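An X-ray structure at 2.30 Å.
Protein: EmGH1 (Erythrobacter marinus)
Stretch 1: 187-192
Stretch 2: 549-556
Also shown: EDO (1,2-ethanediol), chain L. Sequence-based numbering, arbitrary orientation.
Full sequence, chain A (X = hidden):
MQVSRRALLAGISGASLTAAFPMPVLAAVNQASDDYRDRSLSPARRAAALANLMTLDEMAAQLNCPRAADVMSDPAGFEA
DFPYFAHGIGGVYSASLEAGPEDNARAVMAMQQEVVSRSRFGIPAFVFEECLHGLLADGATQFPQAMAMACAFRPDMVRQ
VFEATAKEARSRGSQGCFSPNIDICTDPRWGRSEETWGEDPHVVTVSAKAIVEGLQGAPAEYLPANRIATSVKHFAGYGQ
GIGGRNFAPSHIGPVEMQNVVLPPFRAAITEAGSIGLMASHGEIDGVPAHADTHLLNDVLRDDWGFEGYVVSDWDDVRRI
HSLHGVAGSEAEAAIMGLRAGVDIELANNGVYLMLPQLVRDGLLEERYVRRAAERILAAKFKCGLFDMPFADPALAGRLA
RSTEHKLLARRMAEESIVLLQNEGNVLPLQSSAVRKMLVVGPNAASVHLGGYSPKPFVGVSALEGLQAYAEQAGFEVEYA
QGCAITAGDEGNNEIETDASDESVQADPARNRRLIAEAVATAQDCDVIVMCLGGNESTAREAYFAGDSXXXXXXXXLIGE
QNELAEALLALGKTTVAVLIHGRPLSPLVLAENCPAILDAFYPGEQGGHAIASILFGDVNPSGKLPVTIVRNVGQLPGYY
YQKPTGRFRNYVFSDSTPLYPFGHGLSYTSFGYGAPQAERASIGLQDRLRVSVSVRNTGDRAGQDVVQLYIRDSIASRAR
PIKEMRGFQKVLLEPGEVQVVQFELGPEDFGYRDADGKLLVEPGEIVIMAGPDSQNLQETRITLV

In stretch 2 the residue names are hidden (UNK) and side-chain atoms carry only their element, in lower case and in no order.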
# COMPACT_ATOMS: atom_id res chain seq x y z
N ASP A 187 6.26 6.51 0.38
CA ASP A 187 5.21 6.65 1.39
C ASP A 187 5.61 7.72 2.40
O ASP A 187 6.35 7.43 3.36
CB ASP A 187 4.91 5.33 2.08
CG ASP A 187 3.54 5.31 2.72
OD1 ASP A 187 3.15 6.33 3.33
OD2 ASP A 187 2.85 4.27 2.62
N PRO A 188 5.12 8.95 2.23
CA PRO A 188 5.57 10.05 3.10
C PRO A 188 5.11 9.92 4.55
O PRO A 188 5.56 10.72 5.38
CB PRO A 188 4.98 11.31 2.43
CG PRO A 188 3.87 10.82 1.54
CD PRO A 188 4.24 9.41 1.14
N ARG A 189 4.24 8.96 4.88
CA ARG A 189 3.91 8.70 6.28
C ARG A 189 5.13 8.25 7.07
O ARG A 189 5.19 8.42 8.29
CB ARG A 189 2.83 7.62 6.40
CG ARG A 189 1.45 8.00 5.86
CD ARG A 189 0.50 6.80 5.91
NE ARG A 189 0.76 5.81 4.85
CZ ARG A 189 0.05 4.70 4.71
NH1 ARG A 189 -0.94 4.43 5.55
NH2 ARG A 189 0.34 3.84 3.73
N TRP A 190 6.09 7.63 6.38
CA TRP A 190 7.30 7.09 6.98
C TRP A 190 8.12 8.17 7.68
O TRP A 190 8.52 9.16 7.06
CB TRP A 190 8.13 6.43 5.89
CG TRP A 190 9.23 5.52 6.36
CD1 TRP A 190 9.23 4.71 7.47
CD2 TRP A 190 10.49 5.33 5.72
NE1 TRP A 190 10.42 4.02 7.54
CE2 TRP A 190 11.20 4.38 6.47
CE3 TRP A 190 11.08 5.86 4.57
CZ2 TRP A 190 12.48 3.96 6.11
CZ3 TRP A 190 12.35 5.44 4.22
CH2 TRP A 190 13.03 4.49 4.98
N GLY A 191 8.37 7.97 8.98
CA GLY A 191 9.13 8.93 9.76
C GLY A 191 10.56 9.15 9.29
O GLY A 191 11.18 10.14 9.69
N ARG A 192 11.09 8.27 8.42
CA ARG A 192 12.44 8.39 7.91
C ARG A 192 12.49 8.98 6.51
O ARG A 192 13.57 8.99 5.90
CB ARG A 192 13.15 7.04 7.93
CG ARG A 192 13.16 6.39 9.32
CD ARG A 192 14.09 5.20 9.38
NE ARG A 192 15.48 5.62 9.38
CZ ARG A 192 16.52 4.82 9.66
NH1 ARG A 192 16.30 3.55 9.95
NH2 ARG A 192 17.76 5.31 9.64
N UNK A 549 7.73 6.00 18.47
CA UNK A 549 6.84 6.36 17.38
C UNK A 549 7.41 7.52 16.57
O UNK A 549 8.04 8.42 17.12
n UNK A 549 2.72 5.10 19.84
c UNK A 549 1.41 4.89 19.91
c UNK A 549 5.45 6.75 17.89
c UNK A 549 4.74 5.64 18.64
n UNK A 549 0.60 5.53 19.08
c UNK A 549 3.34 6.01 18.90
n UNK A 549 0.91 4.04 20.80
N UNK A 550 7.15 7.49 15.26
CA UNK A 550 7.73 8.47 14.37
C UNK A 550 7.01 8.60 13.04
O UNK A 550 7.25 9.55 12.30
N UNK A 551 6.15 7.64 12.73
CA UNK A 551 5.37 7.66 11.51
C UNK A 551 4.01 8.31 11.79
O UNK A 551 3.51 8.25 12.91
o UNK A 551 6.57 4.30 11.64
c UNK A 551 6.54 5.41 11.05
o UNK A 551 7.57 5.89 10.52
c UNK A 551 5.21 6.22 10.99
N UNK A 552 3.43 8.96 10.77
CA UNK A 552 2.16 9.67 10.92
C UNK A 552 1.08 9.07 10.03
O UNK A 552 1.35 8.59 8.93
n UNK A 552 2.11 15.81 9.96
n UNK A 552 1.61 14.03 11.35
c UNK A 552 3.06 12.00 11.63
c UNK A 552 2.30 11.19 10.59
n UNK A 552 -0.05 15.47 10.67
c UNK A 552 2.99 13.52 11.39
c UNK A 552 1.23 15.10 10.66
N UNK A 553 -0.16 9.10 10.52
CA UNK A 553 -1.31 8.67 9.73
C UNK A 553 -2.06 9.86 9.14
O UNK A 553 -3.26 9.78 8.89
c UNK A 553 -2.25 7.82 10.58
o UNK A 553 -3.41 7.92 12.67
o UNK A 553 -2.28 9.70 12.01
c UNK A 553 -2.68 8.53 11.85
N UNK A 554 -1.36 10.97 8.93
CA UNK A 554 -1.93 12.22 8.47
C UNK A 554 -0.78 13.07 7.96
O UNK A 554 0.30 13.06 8.54
o UNK A 554 -3.46 15.11 10.12
c UNK A 554 -2.69 12.91 9.61
o UNK A 554 -3.55 14.50 8.03
c UNK A 554 -3.26 14.27 9.22
N UNK A 555 -1.01 13.78 6.86
CA UNK A 555 0.04 14.58 6.24
C UNK A 555 -0.19 16.08 6.36
O UNK A 555 0.64 16.86 5.88
c UNK A 555 0.60 12.71 4.55
c UNK A 555 0.54 12.33 3.07
c UNK A 555 0.20 14.18 4.77
c UNK A 555 1.99 12.42 5.15
N UNK A 556 -1.30 16.50 6.96
CA UNK A 556 -1.49 17.91 7.24
C UNK A 556 -0.51 18.39 8.30
O UNK A 556 0.07 17.59 9.05
c UNK A 556 -3.83 18.76 6.70
o UNK A 556 -4.36 20.78 5.63
o UNK A 556 -2.56 20.78 6.91
c UNK A 556 -3.56 20.21 6.39
c UNK A 556 -2.91 18.18 7.73
C1 EDO L . -5.45 10.76 14.99
O1 EDO L . -5.49 11.17 16.37
C2 EDO L . -5.03 11.95 14.13
O2 EDO L . -4.33 11.50 12.96

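Position 549 carries three carbons, then a nitrogen, then a carbon holding two more nitrogens. This guanidinium-tipped chain is Arg549. The side chain comes no nearer to stretch 1 than 9.2 Å, from Arg549 CB to Gly191 CA, and its polar end is hydrogen-bonded outside the two stretches.

Position 550 has no side-chain atoms and is therefore Gly550. Its carbonyl O lies 3.2 Å from Gly191 CA, so two glycines meet backbone to backbone. The absence of a side chain matters most on the partner: a CB placed on Gly191 would sit 2.4 Å from Gly550 O, a clash.

At position 551 there are two carbons, the second bearing two oxygens. One of these oxygens is 2.7 Å from Gly191 N and 3.7 Å from Trp190 CD1. A short carboxylate identifies Asp551. Its OD1 accepts a nearly straight hydrogen bond from Gly191 N (166°), while OD2 is satisfied elsewhere in the structure. The CA-to-CB bond points sideways, but the m rotamer brings the carboxylate nearer to stretch 1, and one methylene is enough to reach the amide.

Position 552 shows the same pattern as 549, three carbons, a nitrogen and a carbon with two further nitrogens, and is Arg552. Its backbone makes the contact: Arg552 N donates to Arg189 O at 3.1 Å. The end of the side chain leads away from stretch 1, and both terminal nitrogens donate to the backbone O of position 556, NH1 at 2.9 Å and NH2 at 2.7 Å. A long, multiply donating group suits this bracing of its own loop.

Position 553, with two carbons and two terminal oxygens, is Asp553. Its CB points away from stretch 1, and its OD1 accepts a hydrogen bond from O2 of the ethanediol at 2.9 Å.

Position 554 repeats that atom pattern and is Asp554. Also directed away, it serves its own stretch: OD2 lies 3.5 Å from Arg552 NH2 in a salt bridge, and OD1 accepts from the backbone N of position 556 at 3.2 Å.

Position 555 has four carbons, forked at the second, and no polar side-chain atom: Leu555. Pointing toward stretch 1, it places CD1 4.0 Å from Pro188 CG and CD2 4.1 Å from Arg189 N. A branched apolar chain suits the proline ring.

Position 556 has three carbons, the third carrying two oxygens, and is Glu556, out of reach of stretch 1. Its carboxylate oxygens are hydrogen-bonded outside the two stretches, a use for a charged acid.

The contact joins two irregular segments. On stretch 1, a type I turn from Asp187 to Trp190 is closed by Trp190 N to Asp187 O, and the salt bridge from Arg189 NH2 to Asp187 OD2, 2.8 Å, braces it. Two hydrogen bonds run in opposite directions, one given by Arg552 N and one received by Asp551 OD1. Close glycine packing and the Pro188–Leu555 apolar contact complete a fit that buries 325 Å².

Stretch 2, residues 549-556: RGDRDDLE
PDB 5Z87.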